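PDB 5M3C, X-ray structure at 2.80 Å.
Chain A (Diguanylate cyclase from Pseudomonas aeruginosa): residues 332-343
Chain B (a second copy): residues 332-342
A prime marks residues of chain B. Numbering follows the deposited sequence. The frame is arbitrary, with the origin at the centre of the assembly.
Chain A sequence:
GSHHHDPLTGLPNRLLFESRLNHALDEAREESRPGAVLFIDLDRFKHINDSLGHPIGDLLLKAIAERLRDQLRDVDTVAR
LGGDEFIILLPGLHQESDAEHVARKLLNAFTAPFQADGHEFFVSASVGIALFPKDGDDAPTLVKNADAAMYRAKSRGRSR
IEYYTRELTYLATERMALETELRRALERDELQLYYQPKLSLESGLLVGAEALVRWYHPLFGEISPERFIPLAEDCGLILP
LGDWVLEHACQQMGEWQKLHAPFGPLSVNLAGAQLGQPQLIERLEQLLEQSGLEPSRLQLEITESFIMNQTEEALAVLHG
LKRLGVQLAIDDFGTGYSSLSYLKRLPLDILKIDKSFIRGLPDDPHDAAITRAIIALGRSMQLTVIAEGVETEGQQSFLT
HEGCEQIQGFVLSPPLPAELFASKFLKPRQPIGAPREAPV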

ATOM      1  N   ASP A 332      -3.630  14.462  14.855  1.00 52.39           N
ATOM      2  CA  ASP A 332      -2.771  14.633  13.685  1.00 53.01           C
ATOM      3  C   ASP A 332      -3.415  14.044  12.441  1.00 53.71           C
ATOM      4  O   ASP A 332      -2.809  13.225  11.749  1.00 54.52           O
ATOM      5  CB  ASP A 332      -1.411  13.977  13.929  1.00 52.77           C
ATOM      6  CG  ASP A 332      -0.690  14.562  15.126  1.00 52.32           C
ATOM      7  OD1 ASP A 332      -0.617  15.804  15.230  1.00 52.55           O
ATOM      8  OD2 ASP A 332      -0.196  13.780  15.964  1.00 52.08           O
ATOM      9  N   PHE A 333      -4.642  14.470  12.159  1.00 54.35           N
ATOM     10  CA  PHE A 333      -5.396  13.923  11.040  1.00 54.41           C
ATOM     11  C   PHE A 333      -5.159  14.727   9.770  1.00 55.20           C
ATOM     12  O   PHE A 333      -4.976  15.951   9.817  1.00 54.10           O
ATOM     13  CB  PHE A 333      -6.890  13.898  11.361  1.00 54.21           C
ATOM     14  CG  PHE A 333      -7.718  13.203  10.321  1.00 54.20           C
ATOM     15  CD1 PHE A 333      -8.229  13.901   9.240  1.00 54.34           C
ATOM     16  CD2 PHE A 333      -7.978  11.847  10.423  1.00 54.81           C
ATOM     17  CE1 PHE A 333      -8.987  13.261   8.278  1.00 54.51           C
ATOM     18  CE2 PHE A 333      -8.737  11.199   9.466  1.00 54.93           C
ATOM     19  CZ  PHE A 333      -9.243  11.907   8.391  1.00 54.88           C
ATOM     20  N   GLY A 334      -5.166  14.026   8.638  1.00 56.49           N
ATOM     21  CA  GLY A 334      -5.029  14.660   7.329  1.00 57.70           C
ATOM     22  C   GLY A 334      -3.873  14.104   6.522  1.00 57.90           C
ATOM     23  O   GLY A 334      -3.910  14.101   5.294  1.00 58.84           O
ATOM     24  N   THR A 335      -2.839  13.636   7.211  1.00 58.64           N
ATOM     25  CA  THR A 335      -1.640  13.151   6.545  1.00 58.64           C
ATOM     26  C   THR A 335      -1.745  11.669   6.246  1.00 58.81           C
ATOM     27  O   THR A 335      -2.506  10.945   6.886  1.00 58.72           O
ATOM     28  CB  THR A 335      -0.386  13.365   7.415  1.00 58.51           C
ATOM     29  OG1 THR A 335      -0.489  12.576   8.606  1.00 58.38           O
ATOM     30  CG2 THR A 335      -0.226  14.832   7.785  1.00 58.49           C
ATOM     31  N   GLY A 336      -0.969  11.224   5.267  1.00 60.08           N
ATOM     32  CA  GLY A 336      -0.839   9.806   4.973  1.00 61.78           C
ATOM     33  C   GLY A 336      -2.138   9.138   4.572  1.00 63.32           C
ATOM     34  O   GLY A 336      -3.066   9.789   4.084  1.00 63.21           O
ATOM     35  N   TYR A 337      -2.197   7.825   4.786  1.00 64.28           N
ATOM     36  CA  TYR A 337      -3.324   7.015   4.338  1.00 64.04           C
ATOM     37  C   TYR A 337      -4.307   6.748   5.464  1.00 62.99           C
ATOM     38  O   TYR A 337      -3.930   6.689   6.633  1.00 61.65           O
ATOM     39  CB  TYR A 337      -2.823   5.692   3.752  1.00 65.31           C
ATOM     40  CG  TYR A 337      -2.195   5.848   2.387  1.00 66.47           C
ATOM     41  CD1 TYR A 337      -0.977   6.501   2.233  1.00 66.46           C
ATOM     42  CD2 TYR A 337      -2.820   5.347   1.251  1.00 67.02           C
ATOM     43  CE1 TYR A 337      -0.400   6.654   0.986  1.00 66.80           C
ATOM     44  CE2 TYR A 337      -2.249   5.492   0.000  1.00 67.46           C
ATOM     45  CZ  TYR A 337      -1.040   6.147  -0.126  1.00 67.05           C
ATOM     46  OH  TYR A 337      -0.468   6.295  -1.367  1.00 66.83           O
ATOM     47  N   SER A 338      -5.573   6.585   5.094  1.00 63.33           N
ATOM     48  CA  SER A 338      -6.639   6.351   6.056  1.00 63.02           C
ATOM     49  C   SER A 338      -7.794   5.604   5.405  1.00 62.88           C
ATOM     50  O   SER A 338      -7.877   5.513   4.180  1.00 62.91           O
ATOM     51  CB  SER A 338      -7.139   7.680   6.624  1.00 63.32           C
ATOM     52  OG  SER A 338      -7.661   8.509   5.599  1.00 63.94           O
ATOM     53  N   SER A 339      -8.682   5.072   6.237  1.00 63.90           N
ATOM     54  CA  SER A 339      -9.857   4.349   5.764  1.00 65.05           C
ATOM     55  C   SER A 339     -11.129   5.051   6.224  1.00 64.55           C
ATOM     56  O   SER A 339     -11.385   5.160   7.422  1.00 65.63           O
ATOM     57  CB  SER A 339      -9.838   2.911   6.290  1.00 66.58           C
ATOM     58  OG  SER A 339     -11.081   2.260   6.075  1.00 67.05           O
ATOM     59  N   LEU A 340     -11.922   5.523   5.268  1.00 63.63           N
ATOM     60  CA  LEU A 340     -13.178   6.191   5.582  1.00 63.85           C
ATOM     61  C   LEU A 340     -14.136   5.238   6.287  1.00 64.79           C
ATOM     62  O   LEU A 340     -14.774   5.603   7.277  1.00 64.75           O
ATOM     63  CB  LEU A 340     -13.827   6.741   4.313  1.00 63.77           C
ATOM     64  CG  LEU A 340     -12.959   7.690   3.483  1.00 63.95           C
ATOM     65  CD1 LEU A 340     -13.801   8.398   2.433  1.00 63.86           C
ATOM     66  CD2 LEU A 340     -12.253   8.702   4.372  1.00 64.40           C
ATOM     67  N   SER A 341     -14.231   4.013   5.775  1.00 66.02           N
ATOM     68  CA  SER A 341     -15.085   2.996   6.378  1.00 66.77           C
ATOM     69  C   SER A 341     -14.730   2.797   7.846  1.00 66.84           C
ATOM     70  O   SER A 341     -15.603   2.779   8.711  1.00 68.31           O
ATOM     71  CB  SER A 341     -14.942   1.667   5.636  1.00 67.28           C
ATOM     72  OG  SER A 341     -15.749   0.667   6.233  1.00 67.45           O
ATOM     73  N   TYR A 342     -13.439   2.651   8.117  1.00 66.89           N
ATOM     74  CA  TYR A 342     -12.964   2.405   9.472  1.00 66.58           C
ATOM     75  C   TYR A 342     -13.079   3.656  10.333  1.00 64.70           C
ATOM     76  O   TYR A 342     -13.265   3.566  11.544  1.00 64.23           O
ATOM     77  CB  TYR A 342     -11.514   1.922   9.440  1.00 67.55           C
ATOM     78  CG  TYR A 342     -10.964   1.535  10.793  1.00 68.21           C
ATOM     79  CD1 TYR A 342     -11.636   0.631  11.604  1.00 67.82           C
ATOM     80  CD2 TYR A 342      -9.763   2.062  11.254  1.00 68.12           C
ATOM     81  CE1 TYR A 342     -11.137   0.272  12.840  1.00 68.15           C
ATOM     82  CE2 TYR A 342      -9.254   1.706  12.489  1.00 67.98           C
ATOM     83  CZ  TYR A 342      -9.944   0.810  13.276  1.00 68.15           C
ATOM     84  OH  TYR A 342      -9.441   0.453  14.506  1.00 68.67           O
ATOM     85  N   LEU A 343     -12.970   4.820   9.704  1.00 63.27           N
ATOM     86  CA  LEU A 343     -13.035   6.083  10.427  1.00 62.71           C
ATOM     87  C   LEU A 343     -14.390   6.258  11.100  1.00 63.20           C
ATOM     88  O   LEU A 343     -14.476   6.797  12.201  1.00 63.48           O
ATOM     89  CB  LEU A 343     -12.767   7.256   9.483  1.00 61.84           C
ATOM     90  CG  LEU A 343     -12.553   8.614  10.156  1.00 62.37           C
ATOM     91  CD1 LEU A 343     -11.271   8.626  10.975  1.00 62.79           C
ATOM     92  CD2 LEU A 343     -12.532   9.724   9.119  1.00 62.22           C
TER
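Chain B (332-342) DFGTGYSSLSY

The two copies meet through the same short segment, and chain B runs antiparallel to chain A about a centre at Ser338 and Ser338′. These two serines form an antiparallel pair, with their CA atoms 5.5 Å apart, and are joined by two backbone hydrogen bonds: Ser338 N donates to Ser338′ O at 2.8 Å, and Ser338′ N returns the bond to Ser338 O, also at 2.8 Å. The arrangement brings the two carbonyl oxygens, Ser338 O and Ser338′ O, to within 3.2 Å of each other; both are acceptors, and no hydrogen bond joins them. Each oxygen also lies close to a CA of the other chain, Ser338′ O to Tyr337 CA and Ser338 O to Tyr337′ CA, both at 3.2 Å.

On leaving this centre, Tyr337′ comes to lie against Ser339 and Ser339′ against Tyr337, with CA-CA distances of 4.4 Å (Ser339 to Tyr337′) and 4.5 Å (Tyr337 to Ser339′). Farther out the backbones diverge: the CA atoms of Leu340 and Gly334′ are 6.4 Å apart, and those of Gly334 and Leu340′ 6.6 Å. The backbone of Ser338′ is extended (phi/psi -136/177), as is that of Ser338 (-154/165), whereas from residue 340 onward the angles of both chains are helical.

The tyrosine side chains are the most distinctive feature of the contact. Tyr337′ adopts an m rotamer with chi2 of 67°, which lays its ring flat over Ser339: Ser339 CB stands 3.6 Å from the centroid of the Tyr337′ ring and only 13° off its normal. Tyr337 has nearly the same conformation (m, chi2 69°) and receives Ser339′ CB over one face in the same way, at 4.1 Å from the centroid of its ring. The small serine side chain suits this packing, since its methylene can approach the aromatic face while its hydroxyl is engaged elsewhere. In both copies the serine is t, a setting that turns OG back to its own helix, where it caps the N-terminus: Tyr342 N donates to Ser339 OG at 3.1 Å, and Tyr342′ N to Ser339′ OG at 3.1 Å. One residue thus serves both the interface and the start of the helix. Ser338 and Ser338′ are instead both p, with their side chains on the sheet face opposite the one shared by Ser339 and Tyr337′.

Leucine and phenylalanine close the ends of the contact. Leu340′, with m and t torsions, directs its CA-CB bond sideways, yet its tip comes nearer, bringing Leu340′ CD1 to 3.8 Å from Phe333 CE1. The reciprocal pair, Leu340 CD1 and Phe333′ CE2, is looser at 4.4 Å. Both phenylalanines are t, and their rings likewise come nearer the partner chain than their sideways CA-CB bonds suggest. Gly334 and Gly334′ have positive phi values (124° and 106°), and at these backbone angles a CB would be jammed against the preceding carbonyl oxygen.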

ATOM      1  N   ASP B 332     -14.586   3.146  -8.161  1.00 61.41           N
ATOM      2  CA  ASP B 332     -14.641   2.334  -6.946  1.00 61.82           C
ATOM      3  C   ASP B 332     -14.047   3.077  -5.754  1.00 63.01           C
ATOM      4  O   ASP B 332     -13.068   2.621  -5.160  1.00 63.20           O
ATOM      5  CB  ASP B 332     -13.881   1.020  -7.151  1.00 60.67           C
ATOM      6  CG  ASP B 332     -14.250   0.322  -8.444  1.00 59.28           C
ATOM      7  OD1 ASP B 332     -15.456   0.198  -8.735  1.00 59.95           O
ATOM      8  OD2 ASP B 332     -13.331  -0.112  -9.166  1.00 57.43           O
ATOM      9  N   PHE B 333     -14.641   4.215  -5.397  1.00 64.15           N
ATOM     10  CA  PHE B 333     -14.055   5.077  -4.373  1.00 65.66           C
ATOM     11  C   PHE B 333     -14.593   4.821  -2.968  1.00 66.95           C
ATOM     12  O   PHE B 333     -15.799   4.670  -2.772  1.00 69.71           O
ATOM     13  CB  PHE B 333     -14.266   6.547  -4.728  1.00 66.17           C
ATOM     14  CG  PHE B 333     -13.532   7.493  -3.825  1.00 66.58           C
ATOM     15  CD1 PHE B 333     -12.185   7.748  -4.018  1.00 66.36           C
ATOM     16  CD2 PHE B 333     -14.184   8.122  -2.777  1.00 67.87           C
ATOM     17  CE1 PHE B 333     -11.504   8.616  -3.188  1.00 66.64           C
ATOM     18  CE2 PHE B 333     -13.508   8.993  -1.943  1.00 67.69           C
ATOM     19  CZ  PHE B 333     -12.164   9.240  -2.149  1.00 66.92           C
ATOM     20  N   GLY B 334     -13.684   4.778  -1.997  1.00 66.73           N
ATOM     21  CA  GLY B 334     -14.056   4.732  -0.585  1.00 66.72           C
ATOM     22  C   GLY B 334     -13.866   3.392   0.103  1.00 66.57           C
ATOM     23  O   GLY B 334     -13.986   3.300   1.324  1.00 66.24           O
ATOM     24  N   THR B 335     -13.557   2.355  -0.671  1.00 66.80           N
ATOM     25  CA  THR B 335     -13.522   0.985  -0.152  1.00 66.91           C
ATOM     26  C   THR B 335     -12.428   0.743   0.892  1.00 67.68           C
ATOM     27  O   THR B 335     -12.720   0.361   2.028  1.00 68.94           O
ATOM     28  CB  THR B 335     -13.341  -0.034  -1.290  1.00 66.82           C
ATOM     29  OG1 THR B 335     -12.278   0.391  -2.152  1.00 67.41           O
ATOM     30  CG2 THR B 335     -14.621  -0.163  -2.098  1.00 66.86           C
ATOM     31  N   GLY B 336     -11.174   0.954   0.505  1.00 66.88           N
ATOM     32  CA  GLY B 336     -10.043   0.644   1.378  1.00 66.69           C
ATOM     33  C   GLY B 336      -9.336   1.864   1.936  1.00 67.01           C
ATOM     34  O   GLY B 336      -9.969   2.865   2.275  1.00 67.45           O
ATOM     35  N   TYR B 337      -8.012   1.772   2.039  1.00 67.03           N
ATOM     36  CA  TYR B 337      -7.191   2.867   2.547  1.00 67.09           C
ATOM     37  C   TYR B 337      -6.750   3.793   1.420  1.00 66.66           C
ATOM     38  O   TYR B 337      -6.192   3.342   0.422  1.00 66.99           O
ATOM     39  CB  TYR B 337      -5.964   2.317   3.278  1.00 67.75           C
ATOM     40  CG  TYR B 337      -6.261   1.850   4.682  1.00 69.36           C
ATOM     41  CD1 TYR B 337      -7.079   0.750   4.911  1.00 70.16           C
ATOM     42  CD2 TYR B 337      -5.726   2.510   5.783  1.00 70.53           C
ATOM     43  CE1 TYR B 337      -7.359   0.321   6.198  1.00 71.63           C
ATOM     44  CE2 TYR B 337      -5.997   2.088   7.074  1.00 71.46           C
ATOM     45  CZ  TYR B 337      -6.817   0.994   7.276  1.00 72.06           C
ATOM     46  OH  TYR B 337      -7.093   0.569   8.558  1.00 71.75           O
ATOM     47  N   SER B 338      -6.998   5.087   1.587  1.00 66.50           N
ATOM     48  CA  SER B 338      -6.634   6.074   0.578  1.00 67.11           C
ATOM     49  C   SER B 338      -5.993   7.296   1.232  1.00 67.82           C
ATOM     50  O   SER B 338      -5.893   7.372   2.456  1.00 68.44           O
ATOM     51  CB  SER B 338      -7.867   6.492  -0.226  1.00 66.75           C
ATOM     52  OG  SER B 338      -8.796   7.191   0.587  1.00 67.34           O
ATOM     53  N   SER B 339      -5.564   8.249   0.413  1.00 67.75           N
ATOM     54  CA  SER B 339      -4.906   9.451   0.913  1.00 68.44           C
ATOM     55  C   SER B 339      -5.673  10.707   0.520  1.00 69.29           C
ATOM     56  O   SER B 339      -5.791  11.025  -0.662  1.00 69.88           O
ATOM     57  CB  SER B 339      -3.480   9.535   0.370  1.00 68.42           C
ATOM     58  OG  SER B 339      -2.915  10.808   0.628  1.00 68.68           O
ATOM     59  N   LEU B 340      -6.191  11.420   1.517  1.00 71.40           N
ATOM     60  CA  LEU B 340      -6.901  12.671   1.270  1.00 73.59           C
ATOM     61  C   LEU B 340      -5.958  13.695   0.649  1.00 73.92           C
ATOM     62  O   LEU B 340      -6.366  14.510  -0.176  1.00 74.43           O
ATOM     63  CB  LEU B 340      -7.498  13.229   2.568  1.00 74.61           C
ATOM     64  CG  LEU B 340      -8.707  12.493   3.155  1.00 74.85           C
ATOM     65  CD1 LEU B 340      -9.091  13.093   4.498  1.00 75.19           C
ATOM     66  CD2 LEU B 340      -9.888  12.538   2.198  1.00 75.04           C
ATOM     67  N   SER B 341      -4.692  13.641   1.047  1.00 74.61           N
ATOM     68  CA  SER B 341      -3.694  14.587   0.565  1.00 75.09           C
ATOM     69  C   SER B 341      -3.439  14.404  -0.926  1.00 75.00           C
ATOM     70  O   SER B 341      -3.454  15.367  -1.693  1.00 76.12           O
ATOM     71  CB  SER B 341      -2.385  14.407   1.336  1.00 74.67           C
ATOM     72  OG  SER B 341      -1.377  15.260   0.824  1.00 75.31           O
ATOM     73  N   TYR B 342      -3.206  13.158  -1.323  1.00 74.49           N
ATOM     74  CA  TYR B 342      -2.887  12.822  -2.705  1.00 73.93           C
ATOM     75  C   TYR B 342      -4.111  12.966  -3.614  1.00 73.50           C
ATOM     76  O   TYR B 342      -3.980  13.232  -4.808  1.00 72.75           O
ATOM     77  CB  TYR B 342      -2.348  11.391  -2.758  1.00 74.08           C
ATOM     78  CG  TYR B 342      -1.780  10.965  -4.093  1.00 74.62           C
ATOM     79  CD1 TYR B 342      -0.548  11.432  -4.528  1.00 75.05           C
ATOM     80  CD2 TYR B 342      -2.463  10.069  -4.904  1.00 75.38           C
ATOM     81  CE1 TYR B 342      -0.021  11.034  -5.743  1.00 75.69           C
ATOM     82  CE2 TYR B 342      -1.945   9.664  -6.119  1.00 75.80           C
ATOM     83  CZ  TYR B 342      -0.724  10.149  -6.535  1.00 76.23           C
ATOM     84  OH  TYR B 342      -0.205   9.745  -7.746  1.00 77.36           O
TER